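Local coordinates for head completion protein gp6 (Enterobacteria phage HK97, PDB 3JVO), which completes the phage head as a ring of thirteen subunits around an open DNA channel, joining the portal protein to gp7 in the head-tail connector, at residues I9-S12 with L13-Q17; D23-D26 with E27-T30. All coordinates share one frame; numbering follows the deposited sequence.

Interaction 1 of 2, residues I9-S12 with L13-Q17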
loop_
_atom_site.group_PDB
_atom_site.type_symbol
_atom_site.label_atom_id
_atom_site.label_comp_id
_atom_site.label_asym_id
_atom_site.label_seq_id
_atom_site.Cartn_x
_atom_site.Cartn_y
_atom_site.Cartn_z
ATOM N N ILE G 9 5.038 -19.773 -43.572
ATOM C CA ILE G 9 3.808 -19.058 -43.251
ATOM C C ILE G 9 3.676 -17.918 -44.224
ATOM O O ILE G 9 4.552 -17.059 -44.299
ATOM C CB ILE G 9 3.846 -18.444 -41.841
ATOM C CG1 ILE G 9 4.058 -19.519 -40.783
ATOM C CG2 ILE G 9 2.552 -17.617 -41.556
ATOM C CD1 ILE G 9 4.412 -18.958 -39.410
ATOM N N SER G 10 2.568 -17.875 -44.949
ATOM C CA SER G 10 2.381 -16.832 -45.963
ATOM C C SER G 10 2.318 -15.432 -45.345
ATOM O O SER G 10 1.973 -15.266 -44.182
ATOM C CB SER G 10 1.107 -17.092 -46.749
ATOM O OG SER G 10 -0.012 -16.839 -45.911
ATOM N N LEU G 11 2.656 -14.430 -46.142
ATOM C CA LEU G 11 2.563 -13.034 -45.723
ATOM C C LEU G 11 1.139 -12.671 -45.308
ATOM O O LEU G 11 0.929 -11.936 -44.341
ATOM C CB LEU G 11 3.028 -12.112 -46.861
ATOM C CG LEU G 11 3.021 -10.610 -46.587
ATOM C CD1 LEU G 11 3.882 -10.311 -45.385
ATOM C CD2 LEU G 11 3.533 -9.825 -47.819
ATOM N N SER G 12 0.170 -13.182 -46.061
ATOM C CA SER G 12 -1.235 -13.047 -45.736
ATOM C C SER G 12 -1.555 -13.535 -44.318
ATOM O O SER G 12 -2.270 -12.868 -43.586
ATOM C CB SER G 12 -2.073 -13.826 -46.750
ATOM O OG SER G 12 -3.450 -13.725 -46.433
ATOM N N LEU G 13 -1.022 -14.692 -43.936
ATOM C CA LEU G 13 -1.210 -15.204 -42.581
ATOM C C LEU G 13 -0.534 -14.349 -41.512
ATOM O O LEU G 13 -1.134 -14.096 -40.469
ATOM C CB LEU G 13 -0.761 -16.652 -42.469
ATOM C CG LEU G 13 -1.767 -17.737 -42.871
ATOM C CD1 LEU G 13 -1.108 -19.088 -42.700
ATOM C CD2 LEU G 13 -3.014 -17.685 -42.020
ATOM N N PHE G 14 0.696 -13.898 -41.759
ATOM C CA PHE G 14 1.355 -12.974 -40.817
ATOM C C PHE G 14 0.498 -11.735 -40.562
ATOM O O PHE G 14 0.336 -11.324 -39.422
ATOM C CB PHE G 14 2.730 -12.536 -41.309
ATOM C CG PHE G 14 3.790 -13.528 -41.068
ATOM C CD1 PHE G 14 4.207 -13.824 -39.763
ATOM C CD2 PHE G 14 4.388 -14.196 -42.141
ATOM C CE1 PHE G 14 5.193 -14.769 -39.529
ATOM C CE2 PHE G 14 5.383 -15.144 -41.912
ATOM C CZ PHE G 14 5.788 -15.434 -40.600
ATOM N N LYS G 15 -0.071 -11.171 -41.623
ATOM C CA LYS G 15 -0.917 -10.000 -41.496
ATOM C C LYS G 15 -2.187 -10.256 -40.709
ATOM O O LYS G 15 -2.646 -9.385 -39.984
ATOM C CB LYS G 15 -1.277 -9.444 -42.862
ATOM C CG LYS G 15 -0.098 -8.782 -43.596
ATOM C CD LYS G 15 -0.657 -7.956 -44.753
ATOM C CE LYS G 15 0.197 -8.056 -45.978
ATOM N NZ LYS G 15 -0.414 -7.376 -47.197
ATOM N N GLN G 16 -2.766 -11.439 -40.872
ATOM C CA GLN G 16 -3.927 -11.828 -40.076
ATOM C C GLN G 16 -3.561 -12.008 -38.595
ATOM O O GLN G 16 -4.357 -11.697 -37.730
ATOM C CB GLN G 16 -4.554 -13.104 -40.641
ATOM C CG GLN G 16 -5.237 -12.873 -42.003
ATOM C CD GLN G 16 -5.746 -14.147 -42.623
ATOM O OE1 GLN G 16 -5.508 -15.239 -42.119
ATOM N NE2 GLN G 16 -6.466 -14.016 -43.717
ATOM N N GLN G 17 -2.353 -12.492 -38.311
ATOM C CA GLN G 17 -1.896 -12.633 -36.925
ATOM C C GLN G 17 -2.006 -11.289 -36.209
ATOM O O GLN G 17 -2.493 -11.206 -35.077
ATOM C CB GLN G 17 -0.440 -13.159 -36.888
ATOM C CG GLN G 17 0.207 -13.197 -35.496
ATOM C CD GLN G 17 -0.401 -14.279 -34.630
ATOM O OE1 GLN G 17 -1.232 -15.061 -35.105
ATOM N NE2 GLN G 17 -0.005 -14.328 -33.354
#

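Interaction 2 of 2, residues D23-D26 with E27-T30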
loop_
_atom_site.group_PDB
_atom_site.type_symbol
_atom_site.label_atom_id
_atom_site.label_comp_id
_atom_site.label_asym_id
_atom_site.label_seq_id
_atom_site.Cartn_x
_atom_site.Cartn_y
_atom_site.Cartn_z
ATOM N N ASP G 23 -1.633 -2.695 -47.178
ATOM C CA ASP G 23 -0.618 -3.354 -47.991
ATOM C C ASP G 23 0.659 -2.529 -48.129
ATOM O O ASP G 23 1.616 -2.964 -48.782
ATOM C CB ASP G 23 -1.183 -3.697 -49.380
ATOM C CG ASP G 23 -2.241 -4.802 -49.333
ATOM O OD1 ASP G 23 -2.125 -5.742 -48.494
ATOM O OD2 ASP G 23 -3.193 -4.727 -50.146
ATOM N N ASP G 24 0.682 -1.353 -47.503
ATOM C CA ASP G 24 1.834 -0.454 -47.582
ATOM C C ASP G 24 2.982 -0.727 -46.587
ATOM O O ASP G 24 3.898 0.088 -46.458
ATOM C CB ASP G 24 1.380 1.009 -47.515
ATOM C CG ASP G 24 0.681 1.373 -46.200
ATOM O OD1 ASP G 24 0.388 0.501 -45.350
ATOM O OD2 ASP G 24 0.418 2.583 -46.024
ATOM N N ARG G 25 2.946 -1.871 -45.907
ATOM C CA ARG G 25 3.996 -2.214 -44.953
ATOM C C ARG G 25 4.574 -3.607 -45.155
ATOM O O ARG G 25 5.136 -4.189 -44.229
ATOM C CB ARG G 25 3.496 -2.064 -43.510
ATOM C CG ARG G 25 3.300 -0.637 -43.054
ATOM C CD ARG G 25 4.617 0.118 -43.059
ATOM N NE ARG G 25 4.438 1.523 -42.697
ATOM C CZ ARG G 25 4.155 2.499 -43.552
ATOM N NH1 ARG G 25 4.002 2.252 -44.853
ATOM N NH2 ARG G 25 4.013 3.735 -43.094
ATOM N N ASP G 26 4.465 -4.121 -46.375
ATOM C CA ASP G 26 4.847 -5.510 -46.675
ATOM C C ASP G 26 6.332 -5.775 -46.430
ATOM O O ASP G 26 6.695 -6.825 -45.922
ATOM C CB ASP G 26 4.473 -5.877 -48.121
ATOM C CG ASP G 26 2.955 -5.973 -48.347
ATOM O OD1 ASP G 26 2.169 -6.060 -47.375
ATOM O OD2 ASP G 26 2.539 -5.965 -49.521
ATOM N N GLU G 27 7.177 -4.826 -46.793
ATOM C CA GLU G 27 8.619 -4.955 -46.577
ATOM C C GLU G 27 9.006 -4.967 -45.084
ATOM O O GLU G 27 9.765 -5.817 -44.638
ATOM C CB GLU G 27 9.353 -3.858 -47.339
ATOM C CG GLU G 27 10.857 -3.909 -47.222
ATOM C CD GLU G 27 11.596 -2.926 -48.141
ATOM O OE1 GLU G 27 11.083 -1.800 -48.426
ATOM O OE2 GLU G 27 12.726 -3.293 -48.568
ATOM N N LEU G 28 8.457 -4.044 -44.307
ATOM C CA LEU G 28 8.665 -4.072 -42.857
ATOM C C LEU G 28 8.158 -5.370 -42.215
ATOM O O LEU G 28 8.891 -6.050 -41.466
ATOM C CB LEU G 28 8.004 -2.858 -42.201
ATOM C CG LEU G 28 8.286 -2.740 -40.697
ATOM C CD1 LEU G 28 9.717 -2.357 -40.415
ATOM C CD2 LEU G 28 7.328 -1.704 -40.122
ATOM N N ILE G 29 6.910 -5.719 -42.519
ATOM C CA ILE G 29 6.298 -6.960 -42.004
ATOM C C ILE G 29 7.133 -8.201 -42.357
ATOM O O ILE G 29 7.383 -9.076 -41.502
ATOM C CB ILE G 29 4.828 -7.100 -42.479
ATOM C CG1 ILE G 29 3.965 -6.048 -41.759
ATOM C CG2 ILE G 29 4.324 -8.529 -42.249
ATOM C CD1 ILE G 29 2.575 -5.873 -42.363
ATOM N N THR G 30 7.581 -8.254 -43.611
ATOM C CA THR G 30 8.482 -9.318 -44.075
ATOM C C THR G 30 9.774 -9.386 -43.255
ATOM O O THR G 30 10.247 -10.496 -42.929
ATOM C CB THR G 30 8.789 -9.199 -45.590
ATOM O OG1 THR G 30 7.554 -9.297 -46.322
ATOM C CG2 THR G 30 9.748 -10.301 -46.065
#

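Interaction 1 of 2, residues I9-S12 with L13-Q17
Helix 11-17 starts with consecutive i to i-4 backbone bonds, from F14 N to S10 O, K15 N to L11 O and Q16 N to S12 O, all 3.0 to 3.1 Å long. S10 is the N-cap: its OG takes the N-H of L13 at 3.1 Å, occupying an amide that has no preceding helical turn to bind. The hydroxyl reaches it because OG stands between the backbone N and the carbonyl carbon (chi1 71°).

Just ahead of the cap, I9 folds back on the helix. Its CG2 lies over one face of the F14 ring, 3.9 Å from the centroid and 16° off the ring normal, a CH-pi contact, and the same methyl touches L13 CB at 3.6 Å. I9 CB sits against the ring atom F14 CE2, also at 3.6 Å. Thus a single branched side chain spans two consecutive residues of the first turn. One turn apart on the helix, L11 CG meets K15 CE at 3.9 Å, while the K15 ammonium goes on to D23 and D26.

F14 packs its ring against V63, L64 and F67 of helix 57-72 and reaches A33 of helix 26-44, while L11 touches L6 of helix 5-8 and D26, I29 and T30 of helix 26-44. L13 and Q17 face L28 of a neighbouring subunit, which places this short helix at the interface between subunits of the ring.

Interaction 2 of 2, residues D23-D26 with E27-T30
T30 grips the carbonyl of D26 twice, one turn back along the chain: its OG1 donates to D26 O at 2.6 Å and its backbone N at 2.9 Å. The two donors come from opposite faces of the carbonyl plane, tilted from it by about 30° each, so the oxygen is held between them. A threonine hydroxyl bonding to the carbonyl four residues back is common in helices, and here it makes D26 O a bifurcated acceptor. OG1 gets there because it stands beside T30's own backbone N and anti to the carbonyl carbon (chi1 -60°), which turns the hydroxyl back toward the preceding turn.

The neighbouring bond, from I29 N to R25 O, is 2.9 Å long and nearly straight, with an N-H...O angle of 171°. R25 is the N-cap residue, and the inner part of the I29 side chain lies against its carbonyl, CG1 of I29 being 3.3 Å from R25 O. Farther out along that side chain, I29 CD1 approaches R25 CB at 4.1 Å.

The arginine side chain itself turns back toward the loop. Its chain bends at chi2, and NH1 of R25 donates to D24 O at 2.7 Å, with that oxygen nearly in the guanidinium plane but the nitrogen well above the carbonyl plane. The D24 carboxylate adds only a long charge contact. One residue on, D26 OD1 is engaged by K15 of helix 11-17.

This turn opens helix 26-44. Its I29 and T30 pack on L11 of helix 11-17, I29 also touches F20 of the connecting loop, and R25, E27 and L28 meet L13 and Q16 of a neighbouring subunit.

How the interactions relate
From the N terminus, the chain leaves helix 5-8, enters helix 11-17 through interaction 1, runs through a loop and starts helix 26-44 through interaction 2. Both contacts are local helix starts, in series, neither enclosing nor crossing the other; their centres are about 11 Å apart. What closes the loop between them is K15, whose NZ forms salt bridges with D23 OD1 at 2.7 Å and D26 OD1 at 2.9 Å. Beside it, L11 CD1 packs on I29 CG2 at 3.6 Å. Together they tie helix 11-17 to the beginning of helix 26-44, and residues from both turns also meet neighbouring subunits of the ring.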